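Long-range contacts in oxalate biosynthetic component 1 (Burkholderia thailandensis, PDB 5IKY), which makes oxalate in quorum sensing-dependent oxalogenesis as a bifunctional enzyme that joins serine hydrolase and lyase activities in one chain: residues Ala30-Leu35 / Leu237-Leu242; Leu22-Ile27 / Thr244-Gly249. One frame throughout, in Å; residues are numbered along the deposited sequence.

Contact 1. Residues Ala30-Leu35 / Leu237-Leu242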
loop_
_atom_site.group_PDB
_atom_site.type_symbol
_atom_site.label_atom_id
_atom_site.label_comp_id
_atom_site.label_asym_id
_atom_site.label_seq_id
_atom_site.Cartn_x
_atom_site.Cartn_y
_atom_site.Cartn_z
ATOM N N ALA A 30 -39.318 -13.595 29.788
ATOM C CA ALA A 30 -40.434 -12.659 29.967
ATOM C C ALA A 30 -40.702 -11.749 28.766
ATOM O O ALA A 30 -41.859 -11.507 28.421
ATOM C CB ALA A 30 -40.189 -11.809 31.203
ATOM N N LEU A 31 -39.644 -11.246 28.137
ATOM C CA LEU A 31 -39.801 -10.310 27.027
ATOM C C LEU A 31 -40.515 -10.958 25.843
ATOM O O LEU A 31 -41.322 -10.318 25.166
ATOM C CB LEU A 31 -38.442 -9.759 26.590
ATOM C CG LEU A 31 -37.683 -8.964 27.657
ATOM C CD1 LEU A 31 -36.432 -8.322 27.068
ATOM C CD2 LEU A 31 -38.581 -7.919 28.321
ATOM N N LEU A 32 -40.222 -12.234 25.606
ATOM C CA LEU A 32 -40.858 -12.980 24.525
ATOM C C LEU A 32 -42.255 -13.454 24.916
ATOM O O LEU A 32 -43.197 -13.348 24.130
ATOM C CB LEU A 32 -39.997 -14.177 24.121
ATOM C CG LEU A 32 -38.661 -13.851 23.452
ATOM C CD1 LEU A 32 -37.904 -15.127 23.118
ATOM C CD2 LEU A 32 -38.883 -13.011 22.209
ATOM N N GLU A 33 -42.380 -13.966 26.139
ATOM C CA GLU A 33 -43.649 -14.480 26.656
ATOM C C GLU A 33 -44.715 -13.389 26.701
ATOM O O GLU A 33 -45.911 -13.667 26.774
ATOM C CB GLU A 33 -43.444 -15.074 28.051
ATOM C CG GLU A 33 -44.446 -16.148 28.436
ATOM C CD GLU A 33 -44.060 -16.859 29.719
ATOM O OE1 GLU A 33 -43.087 -16.423 30.370
ATOM O OE2 GLU A 33 -44.727 -17.854 30.077
ATOM N N LEU A 34 -44.254 -12.144 26.652
ATOM C CA LEU A 34 -45.110 -10.969 26.685
ATOM C C LEU A 34 -45.833 -10.751 25.352
ATOM O O LEU A 34 -46.844 -10.051 25.286
ATOM C CB LEU A 34 -44.261 -9.749 27.055
ATOM C CG LEU A 34 -44.844 -8.344 27.136
ATOM C CD1 LEU A 34 -44.168 -7.595 28.266
ATOM C CD2 LEU A 34 -44.631 -7.619 25.818
ATOM N N LEU A 35 -45.308 -11.357 24.292
ATOM C CA LEU A 35 -45.909 -11.258 22.963
ATOM C C LEU A 35 -47.163 -12.121 22.840
ATOM O O LEU A 35 -47.359 -13.048 23.624
ATOM C CB LEU A 35 -44.895 -11.667 21.891
ATOM C CG LEU A 35 -43.817 -10.650 21.520
ATOM C CD1 LEU A 35 -42.806 -11.267 20.558
ATOM C CD2 LEU A 35 -44.458 -9.419 20.909
ATOM N N LEU A 237 -35.723 -8.095 13.756
ATOM C CA LEU A 237 -36.729 -8.431 14.756
ATOM C C LEU A 237 -36.815 -7.355 15.827
ATOM O O LEU A 237 -35.804 -6.990 16.424
ATOM C CB LEU A 237 -36.416 -9.775 15.413
ATOM C CG LEU A 237 -36.601 -11.044 14.587
ATOM C CD1 LEU A 237 -36.218 -12.248 15.424
ATOM C CD2 LEU A 237 -38.035 -11.158 14.106
ATOM N N ALA A 238 -38.021 -6.853 16.071
ATOM C CA ALA A 238 -38.252 -5.939 17.182
ATOM C C ALA A 238 -38.634 -6.726 18.429
ATOM O O ALA A 238 -39.643 -7.430 18.442
ATOM C CB ALA A 238 -39.333 -4.927 16.838
ATOM N N ILE A 239 -37.819 -6.609 19.472
ATOM C CA ILE A 239 -38.067 -7.308 20.729
ATOM C C ILE A 239 -38.579 -6.335 21.795
ATOM O O ILE A 239 -38.003 -5.263 21.988
ATOM C CB ILE A 239 -36.789 -8.011 21.239
ATOM C CG1 ILE A 239 -36.151 -8.840 20.122
ATOM C CG2 ILE A 239 -37.095 -8.886 22.443
ATOM C CD1 ILE A 239 -36.998 -10.004 19.661
ATOM N N PRO A 240 -39.676 -6.698 22.479
ATOM C CA PRO A 240 -40.225 -5.854 23.549
ATOM C C PRO A 240 -39.197 -5.547 24.636
ATOM O O PRO A 240 -38.538 -6.462 25.133
ATOM C CB PRO A 240 -41.374 -6.700 24.109
ATOM C CG PRO A 240 -41.785 -7.567 22.973
ATOM C CD PRO A 240 -40.520 -7.877 22.217
ATOM N N GLY A 241 -39.054 -4.271 24.985
ATOM C CA GLY A 241 -38.139 -3.868 26.037
ATOM C C GLY A 241 -36.708 -3.632 25.587
ATOM O O GLY A 241 -35.856 -3.257 26.391
ATOM N N LEU A 242 -36.440 -3.854 24.303
ATOM C CA LEU A 242 -35.106 -3.636 23.753
ATOM C C LEU A 242 -35.113 -2.533 22.698
ATOM O O LEU A 242 -35.915 -2.564 21.766
ATOM C CB LEU A 242 -34.556 -4.934 23.158
ATOM C CG LEU A 242 -34.233 -6.036 24.169
ATOM C CD1 LEU A 242 -33.802 -7.308 23.460
ATOM C CD2 LEU A 242 -33.160 -5.571 25.143
#
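The CA atoms of Leu31 and Pro240 are the closest CA pair across the contact, 5.7 Å apart. Leu31 sits on the short helix 29-33. Pro240 lies in the loop that joins strands 235-237 and 246-248. That loop folds into a type II beta turn from Ile239 to Leu242, closed by Leu242 N to Ile239 O at 3.1 Å. Pro240 and Gly241 take its two middle positions, and the phi of 86° at Gly241 suits the second of them. No hydrogen bond links the two segments.

CB, CG, CD1 and CD2 of Leu31 gather around Pro240 O, with CD1 nearest at 3.4 Å. With CG anti to the carbonyl carbon (chi1 -62°), the branch heads for the turn and meets this oxygen. In return the pyrrolidine ring of Pro240 sits against the helix backbone, and Pro240 CG is 3.5 Å from Leu31 O. Leu34 and Leu35 add to the ring contact from two directions. Leu34 CD2 slides past the ring to 3.8 Å from Pro240 CB. Leu35 crosses the ring at about a right angle, with CD2 at 3.9 Å from Pro240 CG. Tyr75 also touches Pro240, Leu34 and Leu35. Looser touches are Leu32 CD2 to Ile239 CD1 at 4.4 Å and Leu31 CD1 to Leu242 CG at 4.3 Å.

The contact is buried, made of apolar side chains with two carbonyl oxygens among their neighbours. It is a Pro-Gly type II turn in a beta-hairpin loop, docked by its proline on the leucines of helix 29-33 and of the residues just after it.

Contact 2. Residues Leu22-Ile27 / Thr244-Gly249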
loop_
_atom_site.group_PDB
_atom_site.type_symbol
_atom_site.label_atom_id
_atom_site.label_comp_id
_atom_site.label_asym_id
_atom_site.label_seq_id
_atom_site.Cartn_x
_atom_site.Cartn_y
_atom_site.Cartn_z
ATOM N N LEU A 22 -23.124 -4.499 18.539
ATOM C CA LEU A 22 -24.017 -3.565 19.211
ATOM C C LEU A 22 -25.458 -4.071 19.258
ATOM O O LEU A 22 -26.379 -3.314 19.559
ATOM C CB LEU A 22 -23.959 -2.200 18.523
ATOM C CG LEU A 22 -22.561 -1.583 18.451
ATOM C CD1 LEU A 22 -22.610 -0.191 17.845
ATOM C CD2 LEU A 22 -21.921 -1.549 19.833
ATOM N N GLU A 23 -25.646 -5.351 18.959
ATOM C CA GLU A 23 -26.943 -5.994 19.118
ATOM C C GLU A 23 -26.993 -6.731 20.447
ATOM O O GLU A 23 -25.976 -7.261 20.898
ATOM C CB GLU A 23 -27.217 -6.970 17.972
ATOM C CG GLU A 23 -27.674 -6.326 16.679
ATOM C CD GLU A 23 -28.090 -7.349 15.642
ATOM O OE1 GLU A 23 -28.118 -8.555 15.973
ATOM O OE2 GLU A 23 -28.386 -6.950 14.498
ATOM N N PRO A 24 -28.173 -6.758 21.086
ATOM C CA PRO A 24 -28.344 -7.548 22.311
ATOM C C PRO A 24 -27.983 -9.015 22.085
ATOM O O PRO A 24 -28.228 -9.550 21.003
ATOM C CB PRO A 24 -29.836 -7.386 22.643
ATOM C CG PRO A 24 -30.439 -6.605 21.509
ATOM C CD PRO A 24 -29.329 -5.891 20.821
ATOM N N LYS A 25 -27.394 -9.647 23.095
ATOM C CA LYS A 25 -26.930 -11.023 22.972
ATOM C C LYS A 25 -27.720 -11.964 23.875
ATOM O O LYS A 25 -27.428 -13.158 23.953
ATOM C CB LYS A 25 -25.437 -11.101 23.293
ATOM C CG LYS A 25 -24.562 -10.360 22.298
ATOM C CD LYS A 25 -24.619 -11.019 20.928
ATOM C CE LYS A 25 -24.582 -9.989 19.811
ATOM N NZ LYS A 25 -23.452 -9.037 19.969
ATOM N N PHE A 26 -28.722 -11.420 24.555
ATOM C CA PHE A 26 -29.575 -12.219 25.425
ATOM C C PHE A 26 -30.981 -11.641 25.492
ATOM O O PHE A 26 -31.159 -10.436 25.664
ATOM C CB PHE A 26 -28.980 -12.312 26.834
ATOM C CG PHE A 26 -29.839 -13.074 27.807
ATOM C CD1 PHE A 26 -29.904 -14.457 27.759
ATOM C CD2 PHE A 26 -30.578 -12.406 28.772
ATOM C CE1 PHE A 26 -30.692 -15.161 28.650
ATOM C CE2 PHE A 26 -31.371 -13.106 29.670
ATOM C CZ PHE A 26 -31.427 -14.485 29.609
ATOM N N ILE A 27 -31.977 -12.507 25.342
ATOM C CA ILE A 27 -33.367 -12.101 25.490
ATOM C C ILE A 27 -34.048 -12.931 26.568
ATOM O O ILE A 27 -34.283 -14.126 26.378
ATOM C CB ILE A 27 -34.145 -12.242 24.180
ATOM C CG1 ILE A 27 -33.496 -11.394 23.089
ATOM C CG2 ILE A 27 -35.595 -11.825 24.381
ATOM C CD1 ILE A 27 -34.153 -11.544 21.741
ATOM N N THR A 244 -32.847 -1.896 20.556
ATOM C CA THR A 244 -32.100 -2.287 19.368
ATOM C C THR A 244 -32.636 -3.601 18.815
ATOM O O THR A 244 -32.672 -4.608 19.523
ATOM C CB THR A 244 -30.595 -2.430 19.660
ATOM O OG1 THR A 244 -30.075 -1.176 20.117
ATOM C CG2 THR A 244 -29.847 -2.848 18.406
ATOM N N PRO A 245 -33.058 -3.594 17.542
ATOM C CA PRO A 245 -33.629 -4.790 16.920
ATOM C C PRO A 245 -32.577 -5.849 16.612
ATOM O O PRO A 245 -31.393 -5.526 16.512
ATOM C CB PRO A 245 -34.248 -4.248 15.631
ATOM C CG PRO A 245 -33.404 -3.066 15.291
ATOM C CD PRO A 245 -33.021 -2.451 16.612
ATOM N N ILE A 246 -33.007 -7.098 16.465
ATOM C CA ILE A 246 -32.095 -8.184 16.120
ATOM C C ILE A 246 -32.038 -8.396 14.611
ATOM O O ILE A 246 -33.063 -8.619 13.968
ATOM C CB ILE A 246 -32.508 -9.507 16.785
ATOM C CG1 ILE A 246 -32.751 -9.302 18.281
ATOM C CG2 ILE A 246 -31.447 -10.575 16.544
ATOM C CD1 ILE A 246 -31.508 -8.931 19.051
ATOM N N GLY A 247 -30.837 -8.324 14.049
ATOM C CA GLY A 247 -30.657 -8.536 12.626
ATOM C C GLY A 247 -30.726 -10.005 12.265
ATOM O O GLY A 247 -30.002 -10.826 12.831
ATOM N N ILE A 248 -31.607 -10.340 11.327
ATOM C CA ILE A 248 -31.738 -11.713 10.852
ATOM C C ILE A 248 -31.577 -11.783 9.335
ATOM O O ILE A 248 -31.766 -10.791 8.630
ATOM C CB ILE A 248 -33.099 -12.328 11.250
ATOM C CG1 ILE A 248 -34.253 -11.530 10.642
ATOM C CG2 ILE A 248 -33.238 -12.399 12.763
ATOM C CD1 ILE A 248 -35.611 -12.136 10.915
ATOM N N GLY A 249 -31.228 -12.965 8.841
ATOM C CA GLY A 249 -30.982 -13.158 7.425
ATOM C C GLY A 249 -29.978 -14.269 7.214
ATOM O O GLY A 249 -29.197 -14.587 8.110
#
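Glu23 and Gly247 join through a side-chain to backbone hydrogen bond, beside a patch of apolar packing. The contact sets the approach to strand 26-28 against strand 246-248, the second strand of a beta-hairpin. The touching parts run 91° apart, so this is a crossing and not strand pairing. Strand 26-28 is the outer strand of a three-stranded antiparallel sheet and binds strand 190-192 instead.

Gly247 N donates to Glu23 OE2 at 2.8 Å, with an N-H...O angle of 137°. The donor lies above the carboxylate plane, 47° out of it. The bond is therefore short but bent. The Glu23 chain is extended beyond CG, which carries the carboxylate out to the hairpin backbone. On the way its CG passes Pro245 O at 3.8 Å. The carboxylate also lies near Ile246, where Glu23 OE1 is 3.9 Å from Ile246 CG2.

Pro24 carries the apolar part. Its CG touches Ile246 CD1 at 3.5 Å. The same CG atom is 3.6 Å from Thr244 O. The Thr244 side chain crosses that of Pro24 obliquely; its CG2, anti to the backbone N, reaches Leu22 O at 3.7 Å and also nears Pro24 CD. Ile27 adds a looser touch, CD1 to Ile246 CG1 at 4.4 Å. Leu47 of helix 37-49 packs on both isoleucines.

Ile246 and Ile248 share backbone bonds with Leu237 and Ala235, as alternate residues do in an antiparallel hairpin. Gly247 lies between them, and its N-H is taken up by Glu23. The arrangement is a carboxylate bound to the outer edge of a two-stranded beta-hairpin.

In the fold
Contacts 1 and 2 are neighbours, with centres 12 Å apart. Contact 1 takes the loop of the hairpin against helix 29-33 and the residues just after it; contact 2 takes the end of that loop and the second strand, mainly against the residues leading into strand 26-28. Ile27 bridges them: its CD1 lies 3.7 Å from Ile239 CG1, and its CG2 lies 3.8 Å from Leu32 CG. The hairpin backbone joins them too, by a probable hydrogen bond between Leu237 N and Ile246 O at 2.7 Å. The segments follow strands 4-9 and 223-226, paired in a parallel sheet that is probably TIM-barrel-like. The magnesium ion bound by His227 and Glu477 involves no residue of either contact, although His227 directly follows strand 223-226.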